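Local coordinates for protein peptidyl-tRNA hydrolase (Sulfolobus solfataricus, PDB 1XTY) that hydrolyses N-acyl-aminoacyl-tRNA to the free N-acyl-amino acid and tRNA, probably acting on peptidyl-tRNAs that drop off the ribosome, at residues V7-I12 with D65-R70; K16-A21 with I84-K89; V32-S37 with R41-L46; K73-T76 with P80-I83. All blocks are in the same frame, centred on the assembly; numbering follows the deposited sequence.

Contact 1 (V7-I12 with D65-R70); sequences VVRSDI and DEIISR. With SO4 (sulfate ion), chain F.
Ile-67 sends its CD1 methyl against the stem of Arg-9, and its CG1 lies beside Val-7. Its outer chain is stretched (chi2 -170°), and this carries Ile-67 CD1 across the arginine at nearly a right angle, to a tight 3.3 Å from Arg-9 CG. Ile-67 CD1 also sits 3.9 Å from Val-7 O. Val-7 CG1 to Ile-67 CG1 is a looser 4.2 Å, the two side chains running past each other in opposite senses. Strand 2-9 lies inside the mixed sheet, and helix 64-76 covers this face; Val-7 turns to the helix, Val-8 to the other face. Ile-67 also packs on flanking Val-61 and Leu-100. Beyond CG, Arg-9 bends at chi3 (66°) and presents its guanidinium to two anions. Asp-11 is gripped side-on: Arg-9 NH2 reaches Asp-11 OD1 in the guanidinium plane at 3.2 Å, almost straight, while Arg-9 NE meets the syn lone pair of Asp-11 OD2 at 3.1 Å, with that oxygen 26° out of the plane. A sulfate, probably from the crystallisation liquor, accepts from Arg-9 NH1 at O2 (2.6 Å) and from Arg-9 NH2 at O3 (3.0 Å). Ile-12 CG2 lies over one guanidinium face, towards its rim, and NH1 also bonds to Ile-97 O.

Contact 2 (K16-A21 with I84-K89); sequences KGKIAA and IEDAGK. With SO4 (sulfate ion), chain E.
Lys-18, in the first turn of helix 16-35, and Asp-86 of segment 84-89 keep their backbones well apart, with CA atoms 9.8 Å from each other. The side chains span the gap. Lys-18 leaves with CG anti to its backbone N (chi1 -174°), bends at chi2 and then runs straight, which brings its ammonium across Asp-86 at about a right angle. Lys-18 NZ and Asp-86 OD2 form a salt bridge of 2.8 Å; as a hydrogen bond it is weak, and the position of OD2 is somewhat uncertain. The other oxygen, OD1, turns back on its own chain and accepts from Gly-88 N, closing an Asx turn, though the modelled bond is doubtfully short. That turn presents the Ala-87 N-H to a sulfate, probably from the crystallisation liquor: Ala-87 N to sulfate O1 is 2.8 Å and close to straight. The same sulfate O1 is 3.8 Å from Lys-18 NZ, and the methyl of Ala-87 also abuts the anion. Lys-18 packs on Thr-90, and Asp-86 on Gln-22 and Leu-92. A lysine and a backbone N-H thus gather near one anion beside a buried carboxylate, a setting consistent with a place able to receive a negatively charged group.

Contact 3 (V32-S37 with R41-L46); sequences VSIINS and RWKEWL
Helix 16-35 and helix 40-51 form a helical hairpin with a very short connection, and here Ile-34, Ile-35 and Ser-37 meet Trp-42, Lys-43 and Leu-46 on the two arms flanking the bend. Apolar packing centres on Ile-34 CG2, which is 3.6 Å from Leu-46 CD2 and 3.9 Å from Trp-42 CB. Leu-46 CG stands anti to its backbone N (chi1 179°), carrying CD2 back between the two isoleucines; Ile-35 CG1 touches that methyl at 3.7 Å, with the chains crossing at about a right angle. A polar seam runs alongside. Lys-43 runs extended beyond CG, passing the Ile-34 carbonyl before NZ donates to Ser-37 O at 2.8 Å, from 26° outside the carbonyl plane. Ser-37 OG, folded back over its own backbone (chi1 77°), donates to Ile-34 O at 2.7 Å; Ser-37 N bonds to the same oxygen, giving that helix-terminal carbonyl two donors. OG is also hydrogen-bonded to Asn-39 N in the connection. The ring of Trp-42 lies obliquely near Ser-37, and its NE1 donates to Asn-78 O. Pro-80 packs on Ile-34 and Trp-42, and Pro-104 of strand 97-106 on Ile-34 and Leu-46, so the hairpin rests against the end of the sheet, while Ile-35 meets Ile-35 of the second subunit.

Contact 4 (K73-T76 with P80-I83); sequences KAET and PFSI
This is a small apolar contact between the last turn of helix 64-76 and the start of strand 81-85, the outermost strand on its side of the sheet within the chain, with Phe-81 covering Ala-74 and Glu-75. The backbones come closest at Ala-74 and Phe-81, their CA atoms 6.7 Å apart. Both side chains set out towards each other, and the CB atoms of Ala-74 and Phe-81 meet at 4.1 Å. Phe-81 places its ring between its own N and carbonyl carbon (chi1 73°), swinging it towards the next residue of the helix: CE2 rests 3.7 Å from Glu-75 CB. Only the root of Glu-75 is used; the chain bends sharply at chi2 (-88°) and takes its carboxylate away, where Lys-72 is a long, weak ion-pair partner. No hydrogen bond joins the two segments. Ala-74 also packs on Ile-113 of helix 107-114, while Ser-82 faces the other way and bonds through OG to Ala-26 O of helix 16-35. Such alternation suits a strand with helices on both its faces, and helix 64-76 itself is the crossover of a beta-alpha-beta unit, linking strand 56-61 to the parallel strand 81-85 with two strands between them.

Overall arrangement
From the N terminus, strand 2-9 supplies the first half of contact 1, and helix 16-35 opens contact 2 near its start and contact 3 at its end. Contact 3 closes at once on helix 40-51. Contact 1 closes next, on helix 64-76, then contact 4 opens and closes between that helix and strand 81-85, and contact 2 closes last, at segment 84-89. Contacts 1 and 2 therefore cross; contact 3 nests inside both, and contact 4 inside contact 2 only. Contacts 1 and 4 hold helix 64-76 to one face of the sheet, whereas contact 2 ties segment 84-89 to helix 16-35 on the other. Contacts 3 and 4 touch each other.

Contact 1 (V7-I12 with D65-R70)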
loop_
_atom_site.group_PDB
_atom_site.type_symbol
_atom_site.label_atom_id
_atom_site.label_comp_id
_atom_site.label_asym_id
_atom_site.label_seq_id
_atom_site.Cartn_x
_atom_site.Cartn_y
_atom_site.Cartn_z
ATOM N N VAL A 7 11.127 -2.178 -2.681
ATOM C CA VAL A 7 11.933 -2.494 -3.854
ATOM C C VAL A 7 11.126 -3.355 -4.817
ATOM O O VAL A 7 10.741 -4.476 -4.485
ATOM C CB VAL A 7 13.210 -3.259 -3.443
ATOM C CG1 VAL A 7 14.108 -3.471 -4.662
ATOM C CG2 VAL A 7 13.949 -2.488 -2.356
ATOM N N VAL A 8 10.878 -2.832 -6.014
ATOM C CA VAL A 8 10.101 -3.543 -7.023
ATOM C C VAL A 8 10.976 -4.142 -8.126
ATOM O O VAL A 8 11.939 -3.514 -8.566
ATOM C CB VAL A 8 9.076 -2.596 -7.674
ATOM C CG1 VAL A 8 8.242 -3.342 -8.697
ATOM C CG2 VAL A 8 8.195 -1.977 -6.602
ATOM N N ARG A 9 10.636 -5.355 -8.564
ATOM C CA ARG A 9 11.371 -6.035 -9.636
ATOM C C ARG A 9 10.968 -5.478 -10.993
ATOM O O ARG A 9 9.783 -5.416 -11.317
ATOM C CB ARG A 9 11.087 -7.535 -9.631
ATOM C CG ARG A 9 11.800 -8.310 -8.549
ATOM C CD ARG A 9 11.482 -9.789 -8.658
ATOM N NE ARG A 9 12.018 -10.384 -9.879
ATOM C CZ ARG A 9 11.755 -11.625 -10.274
ATOM N NH1 ARG A 9 10.957 -12.394 -9.544
ATOM N NH2 ARG A 9 12.294 -12.100 -11.387
ATOM N N SER A 10 11.959 -5.101 -11.794
ATOM C CA SER A 10 11.701 -4.543 -13.117
ATOM C C SER A 10 11.751 -5.576 -14.242
ATOM O O SER A 10 11.286 -5.306 -15.348
ATOM C CB SER A 10 12.713 -3.434 -13.417
ATOM O OG SER A 10 12.724 -2.458 -12.389
ATOM N N ASP A 11 12.306 -6.754 -13.967
ATOM C CA ASP A 11 12.423 -7.785 -14.996
ATOM C C ASP A 11 11.172 -8.615 -15.252
ATOM O O ASP A 11 11.133 -9.400 -16.198
ATOM C CB ASP A 11 13.606 -8.716 -14.701
ATOM C CG ASP A 11 13.513 -9.372 -13.340
ATOM O OD1 ASP A 11 14.298 -10.310 -13.084
ATOM O OD2 ASP A 11 12.666 -8.951 -12.523
ATOM N N ILE A 12 10.153 -8.462 -14.416
ATOM C CA ILE A 12 8.913 -9.193 -14.633
ATOM C C ILE A 12 7.907 -8.193 -15.191
ATOM O O ILE A 12 8.067 -6.985 -15.019
ATOM C CB ILE A 12 8.368 -9.827 -13.330
ATOM C CG1 ILE A 12 8.208 -8.766 -12.247
ATOM C CG2 ILE A 12 9.298 -10.941 -12.868
ATOM C CD1 ILE A 12 7.685 -9.324 -10.937
ATOM N N ASP A 65 17.833 -11.843 -7.642
ATOM C CA ASP A 65 18.991 -11.922 -6.761
ATOM C C ASP A 65 19.259 -10.625 -6.011
ATOM O O ASP A 65 19.698 -10.649 -4.868
ATOM C CB ASP A 65 20.247 -12.322 -7.539
ATOM C CG ASP A 65 20.149 -13.715 -8.126
ATOM O OD1 ASP A 65 19.315 -14.513 -7.645
ATOM O OD2 ASP A 65 20.920 -14.019 -9.063
ATOM N N GLU A 66 18.999 -9.492 -6.650
ATOM C CA GLU A 66 19.227 -8.214 -5.999
ATOM C C GLU A 66 18.222 -7.986 -4.872
ATOM O O GLU A 66 18.499 -7.257 -3.920
ATOM C CB GLU A 66 19.176 -7.094 -7.036
ATOM C CG GLU A 66 20.242 -7.291 -8.106
ATOM C CD GLU A 66 20.263 -6.199 -9.147
ATOM O OE1 GLU A 66 19.210 -5.951 -9.771
ATOM O OE2 GLU A 66 21.341 -5.596 -9.345
ATOM N N ILE A 67 17.062 -8.622 -4.970
ATOM C CA ILE A 67 16.060 -8.493 -3.922
ATOM C C ILE A 67 16.453 -9.383 -2.744
ATOM O O ILE A 67 16.355 -8.975 -1.591
ATOM C CB ILE A 67 14.647 -8.864 -4.444
ATOM C CG1 ILE A 67 14.016 -7.624 -5.097
ATOM C CG2 ILE A 67 13.774 -9.408 -3.312
ATOM C CD1 ILE A 67 12.554 -7.756 -5.436
ATOM N N ILE A 68 16.918 -10.594 -3.038
ATOM C CA ILE A 68 17.329 -11.522 -1.988
ATOM C C ILE A 68 18.516 -10.928 -1.234
ATOM O O ILE A 68 18.612 -11.024 -0.009
ATOM C CB ILE A 68 17.748 -12.893 -2.583
ATOM C CG1 ILE A 68 16.584 -13.505 -3.365
ATOM C CG2 ILE A 68 18.217 -13.826 -1.466
ATOM C CD1 ILE A 68 15.351 -13.798 -2.531
ATOM N N SER A 69 19.424 -10.315 -1.982
ATOM C CA SER A 69 20.602 -9.700 -1.393
ATOM C C SER A 69 20.206 -8.654 -0.359
ATOM O O SER A 69 20.759 -8.609 0.737
ATOM C CB SER A 69 21.451 -9.044 -2.483
ATOM O OG SER A 69 22.505 -8.290 -1.913
ATOM N N ARG A 70 19.231 -7.820 -0.706
ATOM C CA ARG A 70 18.793 -6.770 0.197
ATOM C C ARG A 70 17.923 -7.264 1.346
ATOM O O ARG A 70 17.915 -6.667 2.420
ATOM C CB ARG A 70 18.107 -5.667 -0.605
ATOM C CG ARG A 70 19.102 -4.987 -1.539
ATOM C CD ARG A 70 18.520 -3.849 -2.341
ATOM N NE ARG A 70 19.556 -3.195 -3.140
ATOM C CZ ARG A 70 20.269 -3.803 -4.086
ATOM N NH1 ARG A 70 20.062 -5.083 -4.363
ATOM N NH2 ARG A 70 21.199 -3.130 -4.750
HETATM S S SO4 F . 11.420 -15.681 -11.287
HETATM O O1 SO4 F . 10.118 -15.833 -11.960
HETATM O O2 SO4 F . 11.240 -14.898 -10.054
HETATM O O3 SO4 F . 12.350 -14.973 -12.187
HETATM O O4 SO4 F . 11.957 -17.013 -10.958
#

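Contact 2 (K16-A21 with I84-K89)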
loop_
_atom_site.group_PDB
_atom_site.type_symbol
_atom_site.label_atom_id
_atom_site.label_comp_id
_atom_site.label_asym_id
_atom_site.label_seq_id
_atom_site.Cartn_x
_atom_site.Cartn_y
_atom_site.Cartn_z
ATOM N N LYS A 16 0.807 -0.777 -14.289
ATOM C CA LYS A 16 0.803 0.126 -13.144
ATOM C C LYS A 16 -0.212 -0.289 -12.079
ATOM O O LYS A 16 0.031 -0.109 -10.888
ATOM C CB LYS A 16 0.553 1.569 -13.592
ATOM C CG LYS A 16 -0.796 1.834 -14.216
ATOM C CD LYS A 16 -0.868 3.287 -14.689
ATOM C CE LYS A 16 -2.209 3.608 -15.324
ATOM N NZ LYS A 16 -2.274 5.024 -15.789
ATOM N N GLY A 17 -1.339 -0.851 -12.508
ATOM C CA GLY A 17 -2.349 -1.293 -11.560
ATOM C C GLY A 17 -1.807 -2.441 -10.730
ATOM O O GLY A 17 -2.004 -2.506 -9.514
ATOM N N LYS A 18 -1.107 -3.347 -11.404
ATOM C CA LYS A 18 -0.503 -4.515 -10.768
ATOM C C LYS A 18 0.563 -4.069 -9.769
ATOM O O LYS A 18 0.588 -4.527 -8.629
ATOM C CB LYS A 18 0.135 -5.409 -11.835
ATOM C CG LYS A 18 0.680 -6.730 -11.322
ATOM C CD LYS A 18 -0.447 -7.671 -10.949
ATOM C CE LYS A 18 0.080 -9.053 -10.622
ATOM N NZ LYS A 18 -0.999 -9.973 -10.163
ATOM N N ILE A 19 1.445 -3.177 -10.210
ATOM C CA ILE A 19 2.514 -2.665 -9.361
ATOM C C ILE A 19 1.956 -2.028 -8.093
ATOM O O ILE A 19 2.461 -2.264 -6.995
ATOM C CB ILE A 19 3.375 -1.609 -10.105
ATOM C CG1 ILE A 19 4.202 -2.291 -11.197
ATOM C CG2 ILE A 19 4.283 -0.876 -9.125
ATOM C CD1 ILE A 19 5.076 -1.340 -11.992
ATOM N N ALA A 20 0.909 -1.224 -8.246
ATOM C CA ALA A 20 0.303 -0.560 -7.096
ATOM C C ALA A 20 -0.209 -1.576 -6.077
ATOM O O ALA A 20 -0.041 -1.393 -4.872
ATOM C CB ALA A 20 -0.836 0.344 -7.555
ATOM N N ALA A 21 -0.834 -2.646 -6.558
ATOM C CA ALA A 21 -1.351 -3.667 -5.658
ATOM C C ALA A 21 -0.219 -4.366 -4.904
ATOM O O ALA A 21 -0.319 -4.589 -3.694
ATOM C CB ALA A 21 -2.174 -4.692 -6.441
ATOM N N ILE A 84 7.071 -10.175 -0.972
ATOM C CA ILE A 84 5.766 -10.397 -1.573
ATOM C C ILE A 84 5.801 -11.284 -2.815
ATOM O O ILE A 84 6.623 -11.080 -3.706
ATOM C CB ILE A 84 5.121 -9.047 -1.943
ATOM C CG1 ILE A 84 5.009 -8.172 -0.686
ATOM C CG2 ILE A 84 3.764 -9.270 -2.585
ATOM C CD1 ILE A 84 4.188 -8.802 0.438
ATOM N N GLU A 85 4.911 -12.273 -2.858
ATOM C CA GLU A 85 4.819 -13.173 -4.004
ATOM C C GLU A 85 3.436 -13.006 -4.623
ATOM O O GLU A 85 2.456 -12.734 -3.923
ATOM C CB GLU A 85 5.043 -14.639 -3.594
ATOM C CG GLU A 85 6.369 -14.883 -2.866
ATOM C CD GLU A 85 6.791 -16.352 -2.826
ATOM O OE1 GLU A 85 5.918 -17.244 -2.859
ATOM O OE2 GLU A 85 8.010 -16.614 -2.743
ATOM N N ASP A 86 3.366 -13.160 -5.937
ATOM C CA ASP A 86 2.111 -13.016 -6.666
ATOM C C ASP A 86 1.120 -14.127 -6.313
ATOM O O ASP A 86 1.517 -15.256 -6.011
ATOM C CB ASP A 86 2.402 -13.017 -8.172
ATOM C CG ASP A 86 1.241 -12.485 -8.994
ATOM O OD1 ASP A 86 0.290 -13.245 -9.261
ATOM O OD2 ASP A 86 1.279 -11.295 -9.368
ATOM N N ALA A 87 -0.170 -13.798 -6.339
ATOM C CA ALA A 87 -1.215 -14.771 -6.031
ATOM C C ALA A 87 -1.594 -15.538 -7.294
ATOM O O ALA A 87 -2.501 -16.374 -7.277
ATOM C CB ALA A 87 -2.441 -14.066 -5.461
ATOM N N GLY A 88 -0.897 -15.235 -8.387
ATOM C CA GLY A 88 -1.137 -15.903 -9.656
ATOM C C GLY A 88 -2.520 -15.768 -10.255
ATOM O O GLY A 88 -3.021 -16.701 -10.897
ATOM N N LYS A 89 -3.154 -14.617 -10.066
ATOM C CA LYS A 89 -4.496 -14.410 -10.615
ATOM C C LYS A 89 -4.431 -13.902 -12.053
ATOM O O LYS A 89 -5.393 -14.048 -12.807
ATOM C CB LYS A 89 -5.263 -13.430 -9.729
ATOM C CG LYS A 89 -5.444 -13.918 -8.299
ATOM C CD LYS A 89 -6.209 -15.240 -8.240
ATOM C CE LYS A 89 -6.378 -15.739 -6.803
ATOM N NZ LYS A 89 -7.174 -17.006 -6.726
HETATM S S SO4 E . -2.088 -10.533 -5.885
HETATM O O1 SO4 E . -0.873 -11.106 -6.495
HETATM O O2 SO4 E . -3.280 -11.084 -6.560
HETATM O O3 SO4 E . -2.065 -9.066 -6.037
HETATM O O4 SO4 E . -2.129 -10.886 -4.453
#

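Contact 3 (V32-S37 with R41-L46)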
loop_
_atom_site.group_PDB
_atom_site.type_symbol
_atom_site.label_atom_id
_atom_site.label_comp_id
_atom_site.label_asym_id
_atom_site.label_seq_id
_atom_site.Cartn_x
_atom_site.Cartn_y
_atom_site.Cartn_z
ATOM N N VAL A 32 1.329 -4.673 9.579
ATOM C CA VAL A 32 0.669 -5.681 10.400
ATOM C C VAL A 32 1.672 -6.574 11.142
ATOM O O VAL A 32 1.450 -6.938 12.302
ATOM C CB VAL A 32 -0.288 -6.546 9.545
ATOM C CG1 VAL A 32 -0.852 -7.697 10.377
ATOM C CG2 VAL A 32 -1.431 -5.671 9.031
ATOM N N SER A 33 2.782 -6.910 10.492
ATOM C CA SER A 33 3.793 -7.755 11.131
ATOM C C SER A 33 4.427 -7.032 12.327
ATOM O O SER A 33 4.773 -7.655 13.333
ATOM C CB SER A 33 4.883 -8.144 10.128
ATOM O OG SER A 33 5.685 -7.027 9.786
ATOM N N ILE A 34 4.573 -5.717 12.212
ATOM C CA ILE A 34 5.157 -4.919 13.286
ATOM C C ILE A 34 4.186 -4.807 14.460
ATOM O O ILE A 34 4.567 -4.982 15.619
ATOM C CB ILE A 34 5.522 -3.513 12.773
ATOM C CG1 ILE A 34 6.674 -3.624 11.771
ATOM C CG2 ILE A 34 5.871 -2.591 13.939
ATOM C CD1 ILE A 34 6.966 -2.337 11.029
ATOM N N ILE A 35 2.927 -4.515 14.155
ATOM C CA ILE A 35 1.904 -4.390 15.181
ATOM C C ILE A 35 1.733 -5.699 15.952
ATOM O O ILE A 35 1.519 -5.690 17.169
ATOM C CB ILE A 35 0.551 -3.979 14.556
ATOM C CG1 ILE A 35 0.648 -2.548 14.029
ATOM C CG2 ILE A 35 -0.569 -4.091 15.586
ATOM C CD1 ILE A 35 -0.563 -2.104 13.226
ATOM N N ASN A 36 1.832 -6.819 15.244
ATOM C CA ASN A 36 1.690 -8.134 15.860
ATOM C C ASN A 36 2.972 -8.632 16.527
ATOM O O ASN A 36 2.978 -9.697 17.142
ATOM C CB ASN A 36 1.239 -9.167 14.824
ATOM C CG ASN A 36 -0.194 -8.959 14.375
ATOM O OD1 ASN A 36 -0.987 -8.324 15.068
ATOM N ND2 ASN A 36 -0.538 -9.510 13.217
ATOM N N SER A 37 4.054 -7.873 16.403
ATOM C CA SER A 37 5.320 -8.275 17.014
ATOM C C SER A 37 5.407 -7.766 18.449
ATOM O O SER A 37 4.490 -7.118 18.953
ATOM C CB SER A 37 6.500 -7.702 16.233
ATOM O OG SER A 37 6.678 -6.326 16.538
ATOM N N ARG A 41 11.383 -1.525 19.455
ATOM C CA ARG A 41 12.036 -0.593 18.549
ATOM C C ARG A 41 11.210 -0.432 17.271
ATOM O O ARG A 41 10.960 0.685 16.826
ATOM C CB ARG A 41 13.449 -1.077 18.210
ATOM C CG ARG A 41 14.192 -0.175 17.240
ATOM C CD ARG A 41 14.575 1.153 17.865
ATOM N NE ARG A 41 15.690 1.013 18.795
ATOM C CZ ARG A 41 16.273 2.031 19.417
ATOM N NH1 ARG A 41 15.843 3.270 19.207
ATOM N NH2 ARG A 41 17.291 1.812 20.239
ATOM N N TRP A 42 10.785 -1.548 16.687
ATOM C CA TRP A 42 9.988 -1.500 15.460
ATOM C C TRP A 42 8.692 -0.712 15.660
ATOM O O TRP A 42 8.295 0.073 14.798
ATOM C CB TRP A 42 9.630 -2.911 14.994
ATOM C CG TRP A 42 10.784 -3.734 14.511
ATOM C CD1 TRP A 42 12.103 -3.381 14.493
ATOM C CD2 TRP A 42 10.715 -5.056 13.967
ATOM N NE1 TRP A 42 12.860 -4.402 13.970
ATOM C CE2 TRP A 42 12.033 -5.442 13.638
ATOM C CE3 TRP A 42 9.665 -5.953 13.723
ATOM C CZ2 TRP A 42 12.330 -6.689 13.077
ATOM C CZ3 TRP A 42 9.960 -7.195 13.165
ATOM C CH2 TRP A 42 11.283 -7.549 12.850
ATOM N N LYS A 43 8.033 -0.932 16.794
ATOM C CA LYS A 43 6.779 -0.245 17.085
ATOM C C LYS A 43 6.985 1.256 17.243
ATOM O O LYS A 43 6.129 2.054 16.852
ATOM C CB LYS A 43 6.129 -0.838 18.339
ATOM C CG LYS A 43 5.566 -2.233 18.111
ATOM C CD LYS A 43 4.914 -2.796 19.361
ATOM C CE LYS A 43 4.347 -4.179 19.089
ATOM N NZ LYS A 43 3.823 -4.824 20.328
ATOM N N GLU A 44 8.123 1.643 17.810
ATOM C CA GLU A 44 8.428 3.056 17.978
ATOM C C GLU A 44 8.610 3.680 16.597
ATOM O O GLU A 44 8.068 4.751 16.316
ATOM C CB GLU A 44 9.705 3.235 18.808
ATOM C CG GLU A 44 9.600 2.677 20.219
ATOM C CD GLU A 44 10.893 2.802 21.003
ATOM O OE1 GLU A 44 11.944 2.342 20.504
ATOM O OE2 GLU A 44 10.860 3.354 22.123
ATOM N N TRP A 45 9.367 3.008 15.731
ATOM C CA TRP A 45 9.583 3.521 14.382
ATOM C C TRP A 45 8.264 3.616 13.617
ATOM O O TRP A 45 8.052 4.561 12.860
ATOM C CB TRP A 45 10.540 2.625 13.589
ATOM C CG TRP A 45 11.960 2.628 14.075
ATOM C CD1 TRP A 45 12.593 3.620 14.774
ATOM C CD2 TRP A 45 12.938 1.610 13.847
ATOM N NE1 TRP A 45 13.909 3.277 14.993
ATOM C CE2 TRP A 45 14.147 2.050 14.435
ATOM C CE3 TRP A 45 12.913 0.367 13.199
ATOM C CZ2 TRP A 45 15.320 1.289 14.395
ATOM C CZ3 TRP A 45 14.080 -0.391 13.158
ATOM C CH2 TRP A 45 15.269 0.077 13.756
ATOM N N LEU A 46 7.387 2.631 13.804
ATOM C CA LEU A 46 6.098 2.639 13.109
ATOM C C LEU A 46 5.254 3.842 13.537
ATOM O O LEU A 46 4.688 4.545 12.699
ATOM C CB LEU A 46 5.337 1.336 13.383
ATOM C CG LEU A 46 3.947 1.208 12.745
ATOM C CD1 LEU A 46 4.060 1.261 11.229
ATOM C CD2 LEU A 46 3.312 -0.111 13.186
#

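Contact 4 (K73-T76 with P80-I83)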
loop_
_atom_site.group_PDB
_atom_site.type_symbol
_atom_site.label_atom_id
_atom_site.label_comp_id
_atom_site.label_asym_id
_atom_site.label_seq_id
_atom_site.Cartn_x
_atom_site.Cartn_y
_atom_site.Cartn_z
ATOM N N LYS A 73 20.284 -8.399 3.933
ATOM C CA LYS A 73 20.877 -7.248 4.595
ATOM C C LYS A 73 19.918 -6.751 5.677
ATOM O O LYS A 73 20.311 -6.534 6.821
ATOM C CB LYS A 73 21.139 -6.153 3.562
ATOM C CG LYS A 73 22.317 -5.253 3.875
ATOM C CD LYS A 73 23.027 -4.868 2.582
ATOM C CE LYS A 73 24.231 -3.976 2.839
ATOM N NZ LYS A 73 25.012 -3.753 1.585
ATOM N N ALA A 74 18.650 -6.593 5.308
ATOM C CA ALA A 74 17.630 -6.131 6.246
ATOM C C ALA A 74 17.506 -7.076 7.437
ATOM O O ALA A 74 17.425 -6.643 8.587
ATOM C CB ALA A 74 16.286 -6.018 5.528
ATOM N N GLU A 75 17.493 -8.373 7.150
ATOM C CA GLU A 75 17.372 -9.401 8.175
ATOM C C GLU A 75 18.534 -9.391 9.170
ATOM O O GLU A 75 18.330 -9.446 10.385
ATOM C CB GLU A 75 17.263 -10.770 7.490
ATOM C CG GLU A 75 17.362 -11.968 8.407
ATOM C CD GLU A 75 18.788 -12.434 8.617
ATOM O OE1 GLU A 75 19.472 -12.742 7.614
ATOM O OE2 GLU A 75 19.223 -12.503 9.783
ATOM N N THR A 76 19.751 -9.315 8.646
ATOM C CA THR A 76 20.944 -9.303 9.480
ATOM C C THR A 76 20.941 -8.096 10.411
ATOM O O THR A 76 21.403 -8.178 11.545
ATOM C CB THR A 76 22.222 -9.262 8.612
ATOM O OG1 THR A 76 22.277 -10.434 7.785
ATOM C CG2 THR A 76 23.462 -9.211 9.494
ATOM N N PRO A 80 12.475 -4.611 9.894
ATOM C CA PRO A 80 11.266 -5.284 9.412
ATOM C C PRO A 80 11.353 -5.403 7.897
ATOM O O PRO A 80 11.805 -4.471 7.228
ATOM C CB PRO A 80 10.137 -4.327 9.819
ATOM C CG PRO A 80 10.749 -3.434 10.866
ATOM C CD PRO A 80 12.165 -3.268 10.407
ATOM N N PHE A 81 10.932 -6.538 7.349
ATOM C CA PHE A 81 10.951 -6.705 5.903
ATOM C C PHE A 81 9.842 -7.651 5.462
ATOM O O PHE A 81 9.367 -8.469 6.245
ATOM C CB PHE A 81 12.323 -7.214 5.429
ATOM C CG PHE A 81 12.604 -8.654 5.763
ATOM C CD1 PHE A 81 12.181 -9.677 4.914
ATOM C CD2 PHE A 81 13.301 -8.990 6.918
ATOM C CE1 PHE A 81 12.452 -11.016 5.215
ATOM C CE2 PHE A 81 13.578 -10.326 7.227
ATOM C CZ PHE A 81 13.152 -11.338 6.374
ATOM N N SER A 82 9.411 -7.514 4.214
ATOM C CA SER A 82 8.365 -8.379 3.685
ATOM C C SER A 82 8.675 -8.760 2.251
ATOM O O SER A 82 8.976 -7.898 1.430
ATOM C CB SER A 82 7.003 -7.679 3.741
ATOM O OG SER A 82 7.018 -6.468 2.997
ATOM N N ILE A 83 8.615 -10.056 1.958
ATOM C CA ILE A 83 8.864 -10.532 0.602
ATOM C C ILE A 83 7.499 -10.907 0.048
ATOM O O ILE A 83 6.840 -11.826 0.545
ATOM C CB ILE A 83 9.794 -11.762 0.584
ATOM C CG1 ILE A 83 11.155 -11.388 1.183
ATOM C CG2 ILE A 83 9.976 -12.252 -0.853
ATOM C CD1 ILE A 83 12.114 -12.562 1.322
#